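Local atomic coordinates of uricase (Bacillus fastidiosus, PDB entry 4R8X), a protein that probably oxidises urate with molecular oxygen, the first of three steps from urate to (S)-allantoin. Residues A98-Y103 against V148-T153; E115-D120 against F136-N141; W206-Q211 against N221-E226. All blocks are in the same frame, centred on the assembly; numbering follows the deposited sequence.

Interaction 1 (A98-Y103 against V148-T153)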
loop_
_atom_site.group_PDB
_atom_site.type_symbol
_atom_site.label_atom_id
_atom_site.label_comp_id
_atom_site.label_asym_id
_atom_site.label_seq_id
_atom_site.Cartn_x
_atom_site.Cartn_y
_atom_site.Cartn_z
ATOM N N ALA D 98 -7.409 -14.416 30.732
ATOM C CA ALA D 98 -8.095 -13.356 31.460
ATOM C C ALA D 98 -9.509 -13.128 30.917
ATOM O O ALA D 98 -10.458 -12.977 31.694
ATOM C CB ALA D 98 -7.283 -12.069 31.403
ATOM N N PHE D 99 -9.653 -13.099 29.591
ATOM C CA PHE D 99 -10.980 -12.978 28.990
ATOM C C PHE D 99 -11.888 -14.119 29.466
ATOM O O PHE D 99 -13.040 -13.891 29.846
ATOM C CB PHE D 99 -10.898 -13.009 27.454
ATOM C CG PHE D 99 -10.736 -11.660 26.795
ATOM C CD1 PHE D 99 -11.724 -10.699 26.883
ATOM C CD2 PHE D 99 -9.619 -11.393 26.021
ATOM C CE1 PHE D 99 -11.588 -9.476 26.242
ATOM C CE2 PHE D 99 -9.471 -10.178 25.369
ATOM C CZ PHE D 99 -10.455 -9.213 25.488
ATOM N N LEU D 100 -11.370 -15.348 29.447
ATOM C CA LEU D 100 -12.167 -16.507 29.849
ATOM C C LEU D 100 -12.550 -16.452 31.322
ATOM O O LEU D 100 -13.639 -16.897 31.696
ATOM C CB LEU D 100 -11.436 -17.804 29.520
ATOM C CG LEU D 100 -11.367 -18.128 28.026
ATOM C CD1 LEU D 100 -10.448 -19.302 27.771
ATOM C CD2 LEU D 100 -12.765 -18.391 27.463
ATOM N N ALA D 101 -11.673 -15.898 32.153
ATOM C CA ALA D 101 -11.968 -15.793 33.580
ATOM C C ALA D 101 -13.059 -14.765 33.809
ATOM O O ALA D 101 -13.899 -14.924 34.699
ATOM C CB ALA D 101 -10.718 -15.422 34.357
ATOM N N LYS D 102 -13.043 -13.702 33.007
ATOM C CA LYS D 102 -13.995 -12.610 33.177
ATOM C C LYS D 102 -15.384 -12.955 32.634
ATOM O O LYS D 102 -16.390 -12.582 33.221
ATOM C CB LYS D 102 -13.463 -11.340 32.506
ATOM C CG LYS D 102 -14.362 -10.135 32.642
ATOM C CD LYS D 102 -14.625 -9.808 34.090
ATOM C CE LYS D 102 -15.351 -8.483 34.204
ATOM N NZ LYS D 102 -15.535 -8.125 35.630
ATOM N N TYR D 103 -15.437 -13.668 31.513
ATOM C CA TYR D 103 -16.690 -13.887 30.800
ATOM C C TYR D 103 -17.004 -15.374 30.665
ATOM O O TYR D 103 -16.512 -16.050 29.768
ATOM C CB TYR D 103 -16.639 -13.208 29.422
ATOM C CG TYR D 103 -16.408 -11.719 29.534
ATOM C CD1 TYR D 103 -17.382 -10.893 30.081
ATOM C CD2 TYR D 103 -15.206 -11.144 29.138
ATOM C CE1 TYR D 103 -17.183 -9.532 30.204
ATOM C CE2 TYR D 103 -14.993 -9.774 29.253
ATOM C CZ TYR D 103 -15.985 -8.977 29.798
ATOM O OH TYR D 103 -15.788 -7.618 29.933
ATOM N N VAL D 148 -2.161 -17.150 20.030
ATOM C CA VAL D 148 -2.569 -18.092 21.064
ATOM C C VAL D 148 -4.080 -18.165 21.104
ATOM O O VAL D 148 -4.755 -17.146 21.125
ATOM C CB VAL D 148 -2.037 -17.696 22.460
ATOM C CG1 VAL D 148 -2.497 -18.729 23.499
ATOM C CG2 VAL D 148 -0.524 -17.615 22.453
ATOM N N GLU D 149 -4.624 -19.381 21.084
ATOM C CA GLU D 149 -6.049 -19.554 21.290
ATOM C C GLU D 149 -6.245 -20.503 22.467
ATOM O O GLU D 149 -5.628 -21.571 22.531
ATOM C CB GLU D 149 -6.757 -20.081 20.035
ATOM C CG GLU D 149 -8.274 -20.170 20.193
ATOM C CD GLU D 149 -9.030 -20.413 18.895
ATOM O OE1 GLU D 149 -8.449 -20.273 17.809
ATOM O OE2 GLU D 149 -10.225 -20.738 18.959
ATOM N N VAL D 150 -7.080 -20.079 23.410
ATOM C CA VAL D 150 -7.365 -20.866 24.596
ATOM C C VAL D 150 -8.851 -21.208 24.602
ATOM O O VAL D 150 -9.689 -20.351 24.323
ATOM C CB VAL D 150 -6.972 -20.100 25.873
ATOM C CG1 VAL D 150 -7.334 -20.923 27.125
ATOM C CG2 VAL D 150 -5.485 -19.814 25.873
ATOM N N ALA D 151 -9.167 -22.470 24.903
ATOM C CA ALA D 151 -10.547 -22.923 25.022
ATOM C C ALA D 151 -10.825 -23.485 26.413
ATOM O O ALA D 151 -9.934 -23.997 27.091
ATOM C CB ALA D 151 -10.864 -23.981 23.954
ATOM N N ARG D 152 -12.077 -23.386 26.827
ATOM C CA ARG D 152 -12.501 -23.955 28.091
ATOM C C ARG D 152 -12.559 -25.481 27.954
ATOM O O ARG D 152 -12.885 -26.010 26.892
ATOM C CB ARG D 152 -13.875 -23.390 28.455
ATOM C CG ARG D 152 -14.111 -23.206 29.938
ATOM C CD ARG D 152 -15.452 -22.520 30.203
ATOM N NE ARG D 152 -15.547 -21.109 29.796
ATOM C CZ ARG D 152 -14.978 -20.101 30.453
ATOM N NH1 ARG D 152 -14.228 -20.340 31.516
ATOM N NH2 ARG D 152 -15.139 -18.850 30.041
ATOM N N THR D 153 -12.210 -26.189 29.020
ATOM C CA THR D 153 -12.449 -27.622 29.077
ATOM C C THR D 153 -13.344 -27.857 30.273
ATOM O O THR D 153 -13.695 -26.919 30.994
ATOM C CB THR D 153 -11.165 -28.425 29.282
ATOM O OG1 THR D 153 -10.660 -28.184 30.601
ATOM C CG2 THR D 153 -10.117 -28.043 28.242
#
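Leu100 and Arg152 carry a buried helix-on-sheet contact, in which the last turn of helix 88-102 lies over the end of strand 143-153. The two segment axes come within 9.5 Å and run roughly the same way, 32° apart. Leu100 divides its two methyls between two partners. CD1 reaches the strand, where it meets Val150 CG1 at 3.6 Å. CD2 lies over one face of the Arg152 guanidinium, 3.5 Å from NH2. The side chains of Leu100 and Arg152 slide past each other in opposite directions, and the guanidinium ends beside the helix backbone. There Arg152 NH2 donates to Leu100 O at 3.0 Å. The bond is nearly straight, with 169° at the hydrogen, and the oxygen sits in the guanidinium plane. The acceptor belongs to the last turn of the helix, where carbonyls begin to lack helical N-H partners. The positive group would probably interact favourably with the partly negative C-terminal end of the helix. Arg152 NH2 also bonds to Leu106 O, which ties in the chain beyond the helix. Around the contact, strand 143-153 pairs with strands 108-125 and 156-173. Leu100 also touches Val109 of strand 108-125, and helix 69-82 packs against the neighbouring Ala98 and Phe99.

Interaction 2 (E115-D120 against F136-N141)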
loop_
_atom_site.group_PDB
_atom_site.type_symbol
_atom_site.label_atom_id
_atom_site.label_comp_id
_atom_site.label_asym_id
_atom_site.label_seq_id
_atom_site.Cartn_x
_atom_site.Cartn_y
_atom_site.Cartn_z
ATOM N N GLU D 115 4.189 -7.899 15.868
ATOM C CA GLU D 115 5.039 -6.955 16.581
ATOM C C GLU D 115 5.058 -5.633 15.844
ATOM O O GLU D 115 5.032 -5.607 14.612
ATOM C CB GLU D 115 6.467 -7.493 16.689
ATOM C CG GLU D 115 7.414 -6.590 17.449
ATOM C CD GLU D 115 8.852 -7.035 17.333
ATOM O OE1 GLU D 115 9.240 -7.566 16.265
ATOM O OE2 GLU D 115 9.598 -6.863 18.311
ATOM N N TYR D 116 5.054 -4.556 16.622
ATOM C CA TYR D 116 5.246 -3.200 16.122
ATOM C C TYR D 116 6.702 -2.925 16.481
ATOM O O TYR D 116 7.017 -2.510 17.600
ATOM C CB TYR D 116 4.285 -2.286 16.869
ATOM C CG TYR D 116 4.103 -0.858 16.364
ATOM C CD1 TYR D 116 3.054 -0.532 15.509
ATOM C CD2 TYR D 116 4.913 0.179 16.825
ATOM C CE1 TYR D 116 2.846 0.785 15.092
ATOM C CE2 TYR D 116 4.716 1.479 16.418
ATOM C CZ TYR D 116 3.681 1.780 15.555
ATOM O OH TYR D 116 3.493 3.100 15.163
ATOM N N ALA D 117 7.587 -3.204 15.527
ATOM C CA ALA D 117 9.008 -3.381 15.792
ATOM C C ALA D 117 9.782 -2.080 15.834
ATOM O O ALA D 117 9.533 -1.155 15.029
ATOM C CB ALA D 117 9.621 -4.258 14.727
ATOM N N PHE D 118 10.757 -2.038 16.736
ATOM C CA PHE D 118 11.681 -0.908 16.848
ATOM C C PHE D 118 13.122 -1.387 16.867
ATOM O O PHE D 118 13.440 -2.364 17.542
ATOM C CB PHE D 118 11.404 -0.103 18.119
ATOM C CG PHE D 118 10.241 0.839 17.996
ATOM C CD1 PHE D 118 8.973 0.463 18.423
ATOM C CD2 PHE D 118 10.415 2.099 17.437
ATOM C CE1 PHE D 118 7.899 1.343 18.306
ATOM C CE2 PHE D 118 9.355 2.968 17.308
ATOM C CZ PHE D 118 8.094 2.590 17.745
ATOM N N ASP D 119 13.988 -0.683 16.146
ATOM C CA ASP D 119 15.417 -0.968 16.153
ATOM C C ASP D 119 16.146 -0.086 17.146
ATOM O O ASP D 119 15.828 1.092 17.285
ATOM C CB ASP D 119 16.041 -0.647 14.791
ATOM C CG ASP D 119 15.653 -1.623 13.711
ATOM O OD1 ASP D 119 15.481 -2.833 13.996
ATOM O OD2 ASP D 119 15.559 -1.168 12.554
ATOM N N ASP D 120 17.154 -0.651 17.797
ATOM C CA ASP D 120 18.159 0.141 18.493
ATOM C C ASP D 120 18.994 0.890 17.463
ATOM O O ASP D 120 19.308 0.354 16.393
ATOM C CB ASP D 120 19.091 -0.758 19.293
ATOM C CG ASP D 120 18.389 -1.484 20.415
ATOM O OD1 ASP D 120 19.025 -2.376 21.004
ATOM O OD2 ASP D 120 17.215 -1.163 20.713
ATOM N N PHE D 136 14.591 5.346 19.319
ATOM C CA PHE D 136 14.513 4.096 18.566
ATOM C C PHE D 136 13.896 4.331 17.197
ATOM O O PHE D 136 13.044 5.201 17.035
ATOM C CB PHE D 136 13.708 3.045 19.347
ATOM C CG PHE D 136 14.248 2.787 20.721
ATOM C CD1 PHE D 136 15.238 1.832 20.928
ATOM C CD2 PHE D 136 13.787 3.516 21.811
ATOM C CE1 PHE D 136 15.752 1.599 22.196
ATOM C CE2 PHE D 136 14.300 3.288 23.089
ATOM C CZ PHE D 136 15.279 2.322 23.280
ATOM N N ARG D 137 14.347 3.566 16.212
ATOM C CA ARG D 137 13.766 3.630 14.882
ATOM C C ARG D 137 12.592 2.676 14.747
ATOM O O ARG D 137 12.714 1.496 15.076
ATOM C CB ARG D 137 14.810 3.247 13.840
ATOM C CG ARG D 137 14.193 2.995 12.483
ATOM C CD ARG D 137 15.230 2.761 11.375
ATOM N NE ARG D 137 15.999 1.531 11.540
ATOM C CZ ARG D 137 16.947 1.151 10.690
ATOM N NH1 ARG D 137 17.244 1.915 9.648
ATOM N NH2 ARG D 137 17.606 0.023 10.881
ATOM N N LYS D 138 11.454 3.165 14.268
ATOM C CA LYS D 138 10.364 2.265 13.918
ATOM C C LYS D 138 10.779 1.439 12.723
ATOM O O LYS D 138 11.008 1.985 11.652
ATOM C CB LYS D 138 9.117 3.046 13.541
ATOM C CG LYS D 138 8.020 2.167 13.005
ATOM C CD LYS D 138 7.397 1.418 14.139
ATOM C CE LYS D 138 6.422 0.350 13.618
ATOM N NZ LYS D 138 7.033 -0.939 13.220
ATOM N N SER D 139 10.855 0.123 12.875
ATOM C CA SER D 139 11.301 -0.707 11.770
ATOM C C SER D 139 10.176 -1.236 10.906
ATOM O O SER D 139 9.178 -1.765 11.408
ATOM C CB SER D 139 12.112 -1.883 12.272
ATOM O OG SER D 139 12.480 -2.684 11.157
ATOM N N ARG D 140 10.352 -1.094 9.595
ATOM C CA ARG D 140 9.407 -1.644 8.634
ATOM C C ARG D 140 9.943 -2.933 8.023
ATOM O O ARG D 140 9.443 -3.393 7.001
ATOM C CB ARG D 140 9.082 -0.634 7.531
ATOM C CG ARG D 140 8.062 0.411 7.947
ATOM C CD ARG D 140 8.723 1.539 8.682
ATOM N NE ARG D 140 9.301 2.486 7.747
ATOM C CZ ARG D 140 10.314 3.303 8.027
ATOM N NH1 ARG D 140 10.893 3.284 9.209
ATOM N NH2 ARG D 140 10.754 4.138 7.106
ATOM N N ASN D 141 10.963 -3.503 8.659
ATOM C CA ASN D 141 11.529 -4.769 8.204
ATOM C C ASN D 141 10.837 -5.964 8.864
ATOM O O ASN D 141 9.640 -5.911 9.156
ATOM C CB ASN D 141 13.044 -4.779 8.411
ATOM C CG ASN D 141 13.738 -3.739 7.566
ATOM O OD1 ASN D 141 13.279 -3.432 6.475
ATOM N ND2 ASN D 141 14.849 -3.203 8.059
HETATM O O HOH W 1 6.589 -3.938 12.998
HETATM O O HOH W 2 15.248 -2.705 10.522
#
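Phe118 and Lys138 form a non-hydrogen-bonded pair where strands 118-120 and 136-138 run antiparallel, their segment axes 4.5 Å apart and 146° from one another. This is a twisted beta hairpin arm of the uricase sheet. Asp119 and Arg137 make the adjoining hydrogen-bonded pair, with Asp119 N to Arg137 O at 2.7 Å. Their side chains lie side by side, and Arg137 NE and NH2 both grip Asp119 OD2. NE meets the anti lone pair of OD2, while NH2 comes from above the carboxylate plane. On the sheet face that carries Phe118, the Lys138 chain bends at chi2 (75°), which places CD over the Phe118 ring, toward its rim. Lys138 CE sits over the centre of the Tyr116 ring, 3.5 Å from the centroid. The ammonium makes a cation-pi contact with Tyr116, and NZ donates to Ala117 O at 3.1 Å on a lone pair. An alanine in place of Lys138 would probably open a gap over the Tyr116 ring and leave Ala117 O with one bond fewer. Phe136 and Arg137 also pair with a strand of the third subunit, which carries the sheet across the interface. Ala117 O takes a second donor, Ser139 N, at 2.8 Å from above the carbonyl plane.

Interaction 3 (W206-Q211 against N221-E226)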
loop_
_atom_site.group_PDB
_atom_site.type_symbol
_atom_site.label_atom_id
_atom_site.label_comp_id
_atom_site.label_asym_id
_atom_site.label_seq_id
_atom_site.Cartn_x
_atom_site.Cartn_y
_atom_site.Cartn_z
ATOM N N TRP D 206 7.430 -21.706 14.112
ATOM C CA TRP D 206 7.842 -22.899 14.849
ATOM C C TRP D 206 6.806 -23.264 15.904
ATOM O O TRP D 206 5.963 -22.439 16.270
ATOM C CB TRP D 206 9.231 -22.711 15.480
ATOM C CG TRP D 206 9.390 -21.424 16.227
ATOM C CD1 TRP D 206 9.223 -21.219 17.571
ATOM C CD2 TRP D 206 9.730 -20.151 15.664
ATOM N NE1 TRP D 206 9.447 -19.894 17.879
ATOM C CE2 TRP D 206 9.756 -19.218 16.726
ATOM C CE3 TRP D 206 10.020 -19.711 14.369
ATOM C CZ2 TRP D 206 10.060 -17.871 16.528
ATOM C CZ3 TRP D 206 10.305 -18.369 14.170
ATOM C CH2 TRP D 206 10.327 -17.467 15.244
ATOM N N ALA D 207 6.871 -24.508 16.368
ATOM C CA ALA D 207 5.992 -25.003 17.425
ATOM C C ALA D 207 6.835 -25.632 18.513
ATOM O O ALA D 207 7.845 -26.252 18.225
ATOM C CB ALA D 207 4.997 -26.033 16.887
ATOM N N TYR D 208 6.396 -25.472 19.757
ATOM C CA TYR D 208 7.075 -26.031 20.920
ATOM C C TYR D 208 6.492 -27.382 21.322
ATOM O O TYR D 208 5.272 -27.572 21.303
ATOM C CB TYR D 208 6.899 -25.097 22.113
ATOM C CG TYR D 208 7.670 -23.791 22.071
ATOM C CD1 TYR D 208 7.171 -22.678 21.400
ATOM C CD2 TYR D 208 8.874 -23.660 22.744
ATOM C CE1 TYR D 208 7.876 -21.470 21.392
ATOM C CE2 TYR D 208 9.577 -22.473 22.752
ATOM C CZ TYR D 208 9.079 -21.380 22.065
ATOM O OH TYR D 208 9.772 -20.189 22.072
ATOM N N GLU D 209 7.366 -28.308 21.704
ATOM C CA GLU D 209 6.922 -29.562 22.318
ATOM C C GLU D 209 6.192 -29.273 23.624
ATOM O O GLU D 209 5.143 -29.858 23.902
ATOM C CB GLU D 209 8.112 -30.492 22.571
ATOM C CG GLU D 209 7.736 -31.867 23.127
ATOM C CD GLU D 209 8.948 -32.719 23.448
ATOM O OE1 GLU D 209 10.085 -32.254 23.226
ATOM O OE2 GLU D 209 8.759 -33.856 23.925
ATOM N N ASN D 210 6.752 -28.361 24.412
ATOM C CA ASN D 210 6.173 -27.962 25.686
ATOM C C ASN D 210 5.768 -26.506 25.583
ATOM O O ASN D 210 6.610 -25.615 25.679
ATOM C CB ASN D 210 7.178 -28.167 26.825
ATOM C CG ASN D 210 6.561 -27.955 28.193
ATOM O OD1 ASN D 210 5.662 -28.693 28.602
ATOM N ND2 ASN D 210 7.048 -26.952 28.915
ATOM N N GLN D 211 4.478 -26.279 25.363
ATOM C CA GLN D 211 3.965 -24.960 25.013
ATOM C C GLN D 211 4.252 -23.896 26.060
ATOM O O GLN D 211 4.408 -22.730 25.720
ATOM C CB GLN D 211 2.468 -25.035 24.699
ATOM C CG GLN D 211 2.163 -25.773 23.399
ATOM C CD GLN D 211 0.680 -25.960 23.147
ATOM O OE1 GLN D 211 -0.119 -26.055 24.081
ATOM N NE2 GLN D 211 0.303 -26.020 21.874
ATOM N N ASN D 221 14.803 -21.761 27.626
ATOM C CA ASN D 221 13.964 -22.589 26.770
ATOM C C ASN D 221 13.085 -21.797 25.816
ATOM O O ASN D 221 12.285 -22.390 25.086
ATOM C CB ASN D 221 13.069 -23.491 27.610
ATOM C CG ASN D 221 13.856 -24.416 28.493
ATOM O OD1 ASN D 221 14.979 -24.800 28.163
ATOM N ND2 ASN D 221 13.278 -24.778 29.628
ATOM N N TYR D 222 13.211 -20.468 25.838
ATOM C CA TYR D 222 12.449 -19.606 24.941
ATOM C C TYR D 222 13.222 -19.365 23.662
ATOM O O TYR D 222 14.397 -18.998 23.701
ATOM C CB TYR D 222 12.126 -18.254 25.589
ATOM C CG TYR D 222 11.295 -17.382 24.661
ATOM C CD1 TYR D 222 9.946 -17.657 24.467
ATOM C CD2 TYR D 222 11.862 -16.323 23.941
ATOM C CE1 TYR D 222 9.169 -16.906 23.616
ATOM C CE2 TYR D 222 11.087 -15.559 23.076
ATOM C CZ TYR D 222 9.739 -15.865 22.909
ATOM O OH TYR D 222 8.957 -15.114 22.066
ATOM N N VAL D 223 12.553 -19.563 22.532
ATOM C CA VAL D 223 13.178 -19.331 21.240
ATOM C C VAL D 223 12.802 -17.941 20.741
ATOM O O VAL D 223 11.661 -17.694 20.373
ATOM C CB VAL D 223 12.757 -20.399 20.213
ATOM C CG1 VAL D 223 13.471 -20.174 18.883
ATOM C CG2 VAL D 223 13.067 -21.792 20.748
ATOM N N ALA D 224 13.767 -17.030 20.731
ATOM C CA ALA D 224 13.521 -15.684 20.226
ATOM C C ALA D 224 13.517 -15.687 18.702
ATOM O O ALA D 224 14.411 -16.269 18.069
ATOM C CB ALA D 224 14.565 -14.708 20.757
ATOM N N ALA D 225 12.503 -15.051 18.116
ATOM C CA ALA D 225 12.401 -14.941 16.656
ATOM C C ALA D 225 13.670 -14.356 16.045
ATOM O O ALA D 225 14.053 -14.721 14.943
ATOM C CB ALA D 225 11.168 -14.116 16.247
ATOM N N GLU D 226 14.328 -13.457 16.770
ATOM C CA GLU D 226 15.562 -12.854 16.284
ATOM C C GLU D 226 16.672 -13.881 16.119
ATOM O O GLU D 226 17.507 -13.766 15.212
ATOM C CB GLU D 226 16.012 -11.741 17.230
ATOM C CG GLU D 226 15.144 -10.490 17.160
ATOM C CD GLU D 226 13.921 -10.522 18.074
ATOM O OE1 GLU D 226 13.266 -9.470 18.193
ATOM O OE2 GLU D 226 13.614 -11.574 18.671
HETATM O O HOH W 3 9.074 -18.361 20.315
#
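Trp206 and Tyr208, at the end of strand 198-208, project toward the segment that leads into helix 225-238. Packing is close at the far end of the indole and round the Tyr208 hydroxyl. Trp206 CH2 meets Ala225 CB at 3.6 Å, and that methyl lies at the edge of the ring system, in its plane. Tyr208 OH is 3.5 Å from Val223 CB. It also accepts directly from Val223 N at 2.9 Å, with 161° at the hydrogen. A water belongs to this close part, bridging Trp206 NE1 and Val223 O, which are 4.0 Å apart. It accepts from Trp206 NE1 at 2.9 Å and donates to Val223 O. The same water is hydrogen-bonded to Tyr208 OH at 2.6 Å. It lies in the planes of both aromatic groups, at their edges. The Val223 methyls pack less closely. CG1 stands over one indole face, offset toward the rim, at 4.4 Å from Trp206 CE2. CG2 is 4.1 Å from Tyr208 CE2. The loose side is at the partly exposed Asn221, where the contact thins out to Tyr208 CE2 against the carbonyl oxygen, which bonds to Gln261. One phenol oxygen and one water thus serve both backbone polar atoms of Val223, and this turn leading into helix 225-238 is held to the strand without regular sheet pairing.

The three contacts come from one chain and all reach the same antiparallel sheet. Interaction 1 lies about 31 Å from interaction 2 and about 22 Å from interaction 3, centre to centre; interactions 2 and 3 are also about 22 Å apart. None touches another, although the nearest atoms of interactions 2 and 3 are only about 5 Å apart. Along the chain, interaction 2 falls between the two segments of interaction 1, and interaction 3 follows both. Strands 108-125 and 143-153, neighbours in the sheet, link the first two. The sheet meets helix 88-102 in interaction 1 and the start of helix 225-238 in interaction 3; its hairpin in interaction 2 continues it into another subunit.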